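Local coordinates for dTDP-glucose 4,6-dehydratase (Klebsiella pneumoniae, PDB 5U4Q), which acts as an NAD-dependent epimerase of the extended short-chain dehydrogenase/reductase family, probably inverting a sugar carbon of a nucleotide sugar substrate, at the interface of chains A and B. Coordinates in Å, arbitrary orientation; residue numbers count along the deposited sequence, not the author numbering. Chains: chain A/B, dTDP-glucose 4,6-dehydratase.

Contact 1: the interface of chains A and B. Residues chain A 166, 170, 244, 254-255; chain B 135, 151.
Helix 153-172 of chain A, with the loops that hold A:Trp244 and A:Ser254-A:Ser255, meets two loop residues of chain B: B:Leu135, just past the 3-10 helix 130-133, and B:Val151, just ahead of that chain's own helix 153-172. In this short-chain dehydrogenase/reductase family, built on an NAD-binding Rossmann fold, the helix opens with the YxxxK motif of the active site, and A:His166 and A:His170 lie towards its far end, one turn apart. B:Val151 caps the A:His170 imidazole: CG1 stands over the middle of one face, 3.6 Å from the ring centroid, while CB of B:Val151 comes to 3.4 Å from CD2 of A:His170. The ring is offered this way because CG of A:His170 lies opposite the backbone N (chi1 172°). B:Leu135 reaches further into chain A, and its two methyls part. CD1 meets the edge of the A:His166 ring in the ring plane, 3.6 Å from CE1, and lies 3.6 Å from each of the hydroxyl oxygens OG of A:Ser254 and A:Ser255. The same methyl is 4.1 Å from CZ3 of A:Trp244, whose indole side chain runs roughly at right angles to the leucine. CD2 turns the other way, to CE1 of A:His170 at 4.0 Å. Behind the leucine, A:His166 NE2 and A:Ser254 OG share a 2.7 Å hydrogen bond that ties helix to loop and limits rotation of the imidazole.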
ATOM      1  N   HIS A 166      -4.402   2.078   9.753  1.00 13.10           N
ATOM      2  CA  HIS A 166      -4.009   1.452  11.030  1.00 13.35           C
ATOM      3  C   HIS A 166      -2.983   2.327  11.751  1.00 13.96           C
ATOM      4  O   HIS A 166      -3.118   2.603  12.955  1.00 13.79           O
ATOM      5  CB  HIS A 166      -3.413   0.078  10.852  1.00 13.53           C
ATOM      6  CG  HIS A 166      -3.110  -0.558  12.157  1.00 13.51           C
ATOM      7  ND1 HIS A 166      -1.870  -0.479  12.765  1.00 13.84           N
ATOM      8  CD2 HIS A 166      -3.936  -1.157  13.049  1.00 15.06           C
ATOM      9  CE1 HIS A 166      -1.949  -1.023  13.968  1.00 16.06           C
ATOM     10  NE2 HIS A 166      -3.183  -1.459  14.159  1.00 15.39           N
ATOM     11  N   HIS A 170      -3.555   4.214  15.298  1.00 14.65           N
ATOM     12  CA  HIS A 170      -2.652   3.882  16.390  1.00 15.12           C
ATOM     13  C   HIS A 170      -1.951   5.120  16.974  1.00 16.33           C
ATOM     14  O   HIS A 170      -1.947   5.338  18.213  1.00 18.64           O
ATOM     15  CB  HIS A 170      -1.600   2.871  15.942  1.00 15.82           C
ATOM     16  CG  HIS A 170      -0.536   2.654  16.965  1.00 15.95           C
ATOM     17  ND1 HIS A 170      -0.730   1.886  18.093  1.00 17.96           N
ATOM     18  CD2 HIS A 170       0.719   3.169  17.061  1.00 17.95           C
ATOM     19  CE1 HIS A 170       0.378   1.907  18.822  1.00 19.56           C
ATOM     20  NE2 HIS A 170       1.262   2.684  18.225  1.00 18.08           N
ATOM     21  N   TRP A 244      -6.698  -6.345  22.996  1.00 17.90           N
ATOM     22  CA  TRP A 244      -6.400  -6.948  21.729  1.00 18.52           C
ATOM     23  C   TRP A 244      -4.919  -7.270  21.558  1.00 18.31           C
ATOM     24  O   TRP A 244      -4.057  -6.514  22.016  1.00 21.11           O
ATOM     25  CB  TRP A 244      -6.831  -5.966  20.623  1.00 17.64           C
ATOM     26  CG  TRP A 244      -6.744  -6.499  19.226  1.00 18.33           C
ATOM     27  CD1 TRP A 244      -7.734  -7.116  18.519  1.00 17.45           C
ATOM     28  CD2 TRP A 244      -5.610  -6.453  18.366  1.00 17.46           C
ATOM     29  NE1 TRP A 244      -7.284  -7.465  17.269  1.00 17.83           N
ATOM     30  CE2 TRP A 244      -5.976  -7.080  17.145  1.00 16.45           C
ATOM     31  CE3 TRP A 244      -4.307  -5.958  18.507  1.00 17.36           C
ATOM     32  CZ2 TRP A 244      -5.093  -7.210  16.071  1.00 18.91           C
ATOM     33  CZ3 TRP A 244      -3.432  -6.084  17.424  1.00 17.88           C
ATOM     34  CH2 TRP A 244      -3.826  -6.689  16.234  1.00 18.73           C
ATOM     35  N   SER A 254      -7.789  -4.205  15.874  1.00 16.63           N
ATOM     36  CA  SER A 254      -6.545  -3.740  16.523  1.00 15.39           C
ATOM     37  C   SER A 254      -6.802  -3.268  17.951  1.00 16.17           C
ATOM     38  O   SER A 254      -7.937  -3.156  18.384  1.00 16.48           O
ATOM     39  CB  SER A 254      -5.949  -2.546  15.732  1.00 16.08           C
ATOM     40  OG  SER A 254      -4.741  -2.030  16.335  1.00 15.68           O
ATOM     41  N   SER A 255      -5.731  -2.979  18.687  1.00 16.40           N
ATOM     42  CA  SER A 255      -5.841  -2.257  19.937  1.00 16.22           C
ATOM     43  C   SER A 255      -6.152  -0.790  19.646  1.00 15.39           C
ATOM     44  O   SER A 255      -6.683  -0.075  20.492  1.00 17.66           O
ATOM     45  CB  SER A 255      -4.552  -2.365  20.766  1.00 17.68           C
ATOM     46  OG  SER A 255      -3.414  -2.086  19.968  1.00 17.69           O
TER
ATOM     47  N   LEU B 135       2.735  -4.143  15.790  1.00 18.00           N
ATOM     48  CA  LEU B 135       2.151  -4.563  17.081  1.00 18.21           C
ATOM     49  C   LEU B 135       2.387  -6.023  17.421  1.00 19.36           C
ATOM     50  O   LEU B 135       2.026  -6.457  18.541  1.00 19.77           O
ATOM     51  CB  LEU B 135       0.640  -4.260  17.131  1.00 18.23           C
ATOM     52  CG  LEU B 135       0.240  -2.779  17.152  1.00 19.49           C
ATOM     53  CD1 LEU B 135      -1.280  -2.665  17.118  1.00 18.98           C
ATOM     54  CD2 LEU B 135       0.791  -2.038  18.358  1.00 19.97           C
ATOM     55  N   VAL B 151       2.920   0.481  13.175  1.00 15.08           N
ATOM     56  CA  VAL B 151       2.746   1.603  14.095  1.00 16.52           C
ATOM     57  C   VAL B 151       3.456   2.888  13.690  1.00 16.26           C
ATOM     58  O   VAL B 151       3.529   3.826  14.480  1.00 16.30           O
ATOM     59  CB  VAL B 151       3.137   1.235  15.543  1.00 17.83           C
ATOM     60  CG1 VAL B 151       2.235   0.131  16.064  1.00 19.60           C
ATOM     61  CG2 VAL B 151       4.617   0.831  15.645  1.00 18.67           C
TER

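Contact 2: the interface of chains A and B. Residues chain A 135-136, 146, 149; chain B 244, 246-247, 251.
B:Val246 pushes its side chain between A:Leu135, A:Asn136 and A:Ser146, loop residues of the partner Rossmann-fold epimerase subunit. Its CB lies 3.9 Å from the amide oxygen OD1 of A:Asn136, and the two methyls straddle that oxygen. CG1, placed opposite the backbone N (chi1 169°), goes on to the hydroxyl OG of A:Ser146 at 3.4 Å. CG2 instead turns to A:Leu135, touching its backbone C and its CB. The amide of A:Asn136 is held flat from its other end, where ND2 donates a 2.8 Å hydrogen bond to the backbone O of A:Ser146, almost straight at the hydrogen (167°) and in the amide plane; this keeps OD1 turned towards the valine. Beside the valine, B:Trp244 sends the rim of its six-membered ring against A:His149: CH2 stands over the middle of the imidazole face, 3.3 Å from NE2, with the two planes 58° apart in an edge-to-face pair. CE1 of A:His149 also touches CA of B:Pro251, at 3.7 Å. A water bridges the backbones, 2.7 Å from A:Leu135 O and hydrogen-bonded to B:Val246 N at 2.9 Å; B:Glu247, bent at its second torsion, turns its carboxylate OE1 to the same water.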
ATOM      1  N   LEU A 135      -4.822 -13.729  -4.155  1.00 22.79           N
ATOM      2  CA  LEU A 135      -4.674 -15.158  -4.497  1.00 22.93           C
ATOM      3  C   LEU A 135      -5.427 -16.089  -3.561  1.00 22.73           C
ATOM      4  O   LEU A 135      -5.412 -17.308  -3.779  1.00 24.55           O
ATOM      5  CB  LEU A 135      -3.193 -15.536  -4.507  1.00 23.09           C
ATOM      6  CG  LEU A 135      -2.304 -14.951  -5.624  1.00 23.91           C
ATOM      7  CD1 LEU A 135      -0.846 -15.283  -5.351  1.00 25.74           C
ATOM      8  CD2 LEU A 135      -2.741 -15.461  -6.983  1.00 26.18           C
ATOM      9  N   ASN A 136      -6.064 -15.555  -2.514  1.00 22.49           N
ATOM     10  CA  ASN A 136      -6.806 -16.399  -1.569  1.00 22.09           C
ATOM     11  C   ASN A 136      -7.844 -17.270  -2.274  1.00 24.18           C
ATOM     12  O   ASN A 136      -8.503 -16.826  -3.217  1.00 23.77           O
ATOM     13  CB  ASN A 136      -7.578 -15.579  -0.528  1.00 22.33           C
ATOM     14  CG  ASN A 136      -6.686 -14.802   0.422  1.00 22.68           C
ATOM     15  OD1 ASN A 136      -5.493 -14.577   0.165  1.00 25.04           O
ATOM     16  ND2 ASN A 136      -7.282 -14.339   1.513  1.00 21.03           N
ATOM     17  N   SER A 146      -5.727 -13.645   5.512  1.00 22.95           N
ATOM     18  CA  SER A 146      -4.559 -12.873   5.126  1.00 22.47           C
ATOM     19  C   SER A 146      -4.875 -12.189   3.814  1.00 22.67           C
ATOM     20  O   SER A 146      -5.652 -12.688   2.995  1.00 24.23           O
ATOM     21  CB  SER A 146      -3.319 -13.765   5.002  1.00 26.43           C
ATOM     22  OG  SER A 146      -3.462 -14.692   3.957  1.00 28.71           O
ATOM     23  N   HIS A 149      -1.279 -10.946  -0.646  1.00 20.13           N
ATOM     24  CA  HIS A 149      -0.916 -11.384  -2.000  1.00 23.85           C
ATOM     25  C   HIS A 149      -1.812 -10.810  -3.058  1.00 21.12           C
ATOM     26  O   HIS A 149      -2.504 -11.528  -3.765  1.00 20.20           O
ATOM     27  CB  HIS A 149      -0.952 -12.923  -2.053  1.00 25.18           C
ATOM     28  CG  HIS A 149       0.027 -13.572  -1.145  1.00 27.69           C
ATOM     29  ND1 HIS A 149      -0.317 -14.025   0.110  1.00 32.45           N
ATOM     30  CD2 HIS A 149       1.341 -13.859  -1.307  1.00 27.75           C
ATOM     31  CE1 HIS A 149       0.752 -14.542   0.691  1.00 34.11           C
ATOM     32  NE2 HIS A 149       1.772 -14.451  -0.148  1.00 31.50           N
TER
ATOM     33  N   TRP B 244       1.926 -23.415  -5.176  1.00 31.27           N
ATOM     34  CA  TRP B 244       1.773 -22.608  -3.964  1.00 28.60           C
ATOM     35  C   TRP B 244       0.345 -22.079  -3.810  1.00 25.02           C
ATOM     36  O   TRP B 244      -0.291 -21.694  -4.783  1.00 26.46           O
ATOM     37  CB  TRP B 244       2.757 -21.430  -3.993  1.00 25.94           C
ATOM     38  CG  TRP B 244       2.788 -20.573  -2.764  1.00 24.37           C
ATOM     39  CD1 TRP B 244       3.669 -20.653  -1.745  1.00 24.15           C
ATOM     40  CD2 TRP B 244       1.909 -19.477  -2.451  1.00 22.92           C
ATOM     41  NE1 TRP B 244       3.409 -19.693  -0.806  1.00 24.39           N
ATOM     42  CE2 TRP B 244       2.321 -18.963  -1.209  1.00 23.16           C
ATOM     43  CE3 TRP B 244       0.815 -18.893  -3.100  1.00 24.86           C
ATOM     44  CZ2 TRP B 244       1.686 -17.890  -0.600  1.00 23.64           C
ATOM     45  CZ3 TRP B 244       0.187 -17.821  -2.494  1.00 24.00           C
ATOM     46  CH2 TRP B 244       0.619 -17.337  -1.258  1.00 21.89           C
ATOM     47  N   VAL B 246      -2.185 -19.723  -0.847  1.00 23.21           N
ATOM     48  CA  VAL B 246      -2.187 -18.897   0.342  1.00 23.88           C
ATOM     49  C   VAL B 246      -2.429 -19.742   1.591  1.00 25.17           C
ATOM     50  O   VAL B 246      -1.799 -19.548   2.627  1.00 27.06           O
ATOM     51  CB  VAL B 246      -3.308 -17.820   0.239  1.00 22.59           C
ATOM     52  CG1 VAL B 246      -3.520 -17.118   1.574  1.00 22.64           C
ATOM     53  CG2 VAL B 246      -2.990 -16.816  -0.869  1.00 23.40           C
ATOM     54  N   GLU B 247      -3.323 -20.711   1.452  1.00 28.05           N
ATOM     55  CA  GLU B 247      -3.758 -21.524   2.579  1.00 30.99           C
ATOM     56  C   GLU B 247      -2.677 -22.442   3.177  1.00 33.63           C
ATOM     57  O   GLU B 247      -2.718 -22.733   4.373  1.00 36.05           O
ATOM     58  CB  GLU B 247      -5.010 -22.305   2.180  1.00 28.86           C
ATOM     59  CG  GLU B 247      -6.227 -21.409   1.897  1.00 29.56           C
ATOM     60  CD  GLU B 247      -6.149 -20.600   0.593  1.00 30.53           C
ATOM     61  OE1 GLU B 247      -5.512 -21.056  -0.391  1.00 26.54           O
ATOM     62  OE2 GLU B 247      -6.769 -19.490   0.537  1.00 26.58           O
ATOM     63  N   PRO B 251       3.136 -15.214   3.926  1.00 36.58           N
ATOM     64  CA  PRO B 251       3.148 -13.816   3.475  1.00 38.52           C
ATOM     65  C   PRO B 251       4.498 -13.412   2.819  1.00 41.70           C
ATOM     66  O   PRO B 251       4.659 -12.256   2.346  1.00 40.37           O
ATOM     67  CB  PRO B 251       2.931 -13.030   4.776  1.00 40.64           C
ATOM     68  CG  PRO B 251       2.394 -14.005   5.760  1.00 39.47           C
ATOM     69  CD  PRO B 251       3.023 -15.306   5.392  1.00 36.54           C
TER
HETATM   70  O   HOH W   1      -4.504 -19.626  -2.626  1.00 25.69           O

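Contact 3: the interface of chains A and B. Residues chain A 135, 148-150; chain B 163, 166-167, 254.
A:His149 CA sits over one face of the B:His166 imidazole, 3.7 Å from the ring centroid and displaced towards the rim. The side chain of A:His149 then turns an edge to it: CD2 comes to 3.4 Å from NE2 of B:His166, with the ring planes 79° apart. Next to this pair, CD of A:Pro150 packs on CD2 of B:Leu163 at 3.7 Å, the two side chains roughly perpendicular, and the same leucine methyl borders the backbone of A:Asp148. CG of A:Pro150 rests 3.4 Å from the hydroxyl OG1 of B:Thr167, which bonds back to B:Leu163 O within its own helix. At the polar rim, ND1 of B:His166 donates to the backbone O of A:Pro150 at 2.8 Å. The acceptor lies in the imidazole plane, though the donor is tilted 30° from the carbonyl plane. CG of B:His166 is opposite its backbone N (chi1 -176°), which extends the ring from the helix towards chain A; a bond between NE2 and B:Ser254 OG steadies the far end, so the imidazole is held at both nitrogens. The site joins the C-terminal half of helix 153-172 of chain B to the loop leading into the same helix of chain A.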
ATOM      1  N   LEU A 135      -4.822 -13.729  -4.155  1.00 22.79           N
ATOM      2  CA  LEU A 135      -4.674 -15.158  -4.497  1.00 22.93           C
ATOM      3  C   LEU A 135      -5.427 -16.089  -3.561  1.00 22.73           C
ATOM      4  O   LEU A 135      -5.412 -17.308  -3.779  1.00 24.55           O
ATOM      5  CB  LEU A 135      -3.193 -15.536  -4.507  1.00 23.09           C
ATOM      6  CG  LEU A 135      -2.304 -14.951  -5.624  1.00 23.91           C
ATOM      7  CD1 LEU A 135      -0.846 -15.283  -5.351  1.00 25.74           C
ATOM      8  CD2 LEU A 135      -2.741 -15.461  -6.983  1.00 26.18           C
ATOM      9  N   ASP A 148      -2.197 -10.481   1.916  1.00 21.07           N
ATOM     10  CA  ASP A 148      -0.791 -10.191   1.605  1.00 24.25           C
ATOM     11  C   ASP A 148      -0.378 -10.418   0.162  1.00 22.84           C
ATOM     12  O   ASP A 148       0.779 -10.130  -0.192  1.00 24.17           O
ATOM     13  CB  ASP A 148       0.075 -11.188   2.403  1.00 25.37           C
ATOM     14  CG  ASP A 148      -0.002 -10.972   3.860  1.00 30.98           C
ATOM     15  OD1 ASP A 148       0.346  -9.853   4.281  1.00 38.03           O
ATOM     16  OD2 ASP A 148      -0.361 -11.925   4.588  1.00 33.80           O
ATOM     17  N   HIS A 149      -1.279 -10.946  -0.646  1.00 20.13           N
ATOM     18  CA  HIS A 149      -0.916 -11.384  -2.000  1.00 23.85           C
ATOM     19  C   HIS A 149      -1.812 -10.810  -3.058  1.00 21.12           C
ATOM     20  O   HIS A 149      -2.504 -11.528  -3.765  1.00 20.20           O
ATOM     21  CB  HIS A 149      -0.952 -12.923  -2.053  1.00 25.18           C
ATOM     22  CG  HIS A 149       0.027 -13.572  -1.145  1.00 27.69           C
ATOM     23  ND1 HIS A 149      -0.317 -14.025   0.110  1.00 32.45           N
ATOM     24  CD2 HIS A 149       1.341 -13.859  -1.307  1.00 27.75           C
ATOM     25  CE1 HIS A 149       0.752 -14.542   0.691  1.00 34.11           C
ATOM     26  NE2 HIS A 149       1.772 -14.451  -0.148  1.00 31.50           N
ATOM     27  N   PRO A 150      -1.813  -9.470  -3.182  1.00 19.94           N
ATOM     28  CA  PRO A 150      -2.654  -8.862  -4.187  1.00 19.57           C
ATOM     29  C   PRO A 150      -2.218  -9.199  -5.609  1.00 18.77           C
ATOM     30  O   PRO A 150      -1.021  -9.381  -5.868  1.00 21.11           O
ATOM     31  CB  PRO A 150      -2.489  -7.344  -3.908  1.00 18.94           C
ATOM     32  CG  PRO A 150      -1.149  -7.246  -3.294  1.00 19.77           C
ATOM     33  CD  PRO A 150      -1.016  -8.477  -2.448  1.00 21.36           C
TER
ATOM     34  N   LEU B 163       3.784  -5.374  -0.870  1.00 13.80           N
ATOM     35  CA  LEU B 163       2.544  -5.655  -1.576  1.00 15.38           C
ATOM     36  C   LEU B 163       2.636  -5.329  -3.071  1.00 14.72           C
ATOM     37  O   LEU B 163       2.132  -6.090  -3.924  1.00 16.64           O
ATOM     38  CB  LEU B 163       1.384  -4.833  -0.998  1.00 16.51           C
ATOM     39  CG  LEU B 163       0.894  -5.140   0.412  1.00 17.74           C
ATOM     40  CD1 LEU B 163       0.021  -3.972   0.877  1.00 19.79           C
ATOM     41  CD2 LEU B 163       0.153  -6.479   0.490  1.00 18.74           C
ATOM     42  N   HIS B 166       4.765  -7.858  -4.782  1.00 17.62           N
ATOM     43  CA  HIS B 166       3.977  -9.069  -5.070  1.00 17.79           C
ATOM     44  C   HIS B 166       3.147  -8.912  -6.332  1.00 17.90           C
ATOM     45  O   HIS B 166       3.109  -9.804  -7.209  1.00 19.20           O
ATOM     46  CB  HIS B 166       3.048  -9.480  -3.909  1.00 17.30           C
ATOM     47  CG  HIS B 166       2.344 -10.764  -4.183  1.00 17.66           C
ATOM     48  ND1 HIS B 166       1.116 -10.822  -4.794  1.00 18.69           N
ATOM     49  CD2 HIS B 166       2.768 -12.047  -4.068  1.00 19.68           C
ATOM     50  CE1 HIS B 166       0.794 -12.089  -5.013  1.00 19.40           C
ATOM     51  NE2 HIS B 166       1.774 -12.851  -4.569  1.00 19.63           N
ATOM     52  N   THR B 167       2.410  -7.802  -6.432  1.00 17.75           N
ATOM     53  CA  THR B 167       1.572  -7.502  -7.580  1.00 18.19           C
ATOM     54  C   THR B 167       2.362  -7.555  -8.900  1.00 18.00           C
ATOM     55  O   THR B 167       1.916  -8.125  -9.884  1.00 18.13           O
ATOM     56  CB  THR B 167       0.940  -6.090  -7.436  1.00 20.47           C
ATOM     57  OG1 THR B 167       0.135  -6.059  -6.244  1.00 21.45           O
ATOM     58  CG2 THR B 167       0.100  -5.734  -8.621  1.00 24.41           C
ATOM     59  N   SER B 254       5.079 -17.008  -2.606  1.00 21.18           N
ATOM     60  CA  SER B 254       3.967 -16.926  -3.511  1.00 21.65           C
ATOM     61  C   SER B 254       4.124 -17.928  -4.618  1.00 22.51           C
ATOM     62  O   SER B 254       5.158 -18.611  -4.734  1.00 24.81           O
ATOM     63  CB  SER B 254       3.831 -15.502  -4.127  1.00 19.69           C
ATOM     64  OG  SER B 254       2.766 -15.405  -5.037  1.00 21.28           O
TER

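Contact 2 and contact 3 are neighbours, their C-alpha centres about 7 Å apart, and share A:Leu135 and A:His149, so one stretch of chain A loop meets both the helix and the 244-254 region of chain B. Contact 1 lies about 22 to 23 Å from both, across the two-fold, and uses much of the same surface with the chains exchanged: residues 135, 166, 244 and 254 recur. Helix 153-172 carries the YxxxK motif near its start and subunit contacts further along, perhaps linking assembly with the active site. This helix-to-loop contact fits the dimers common in the family but does not alone prove one in solution.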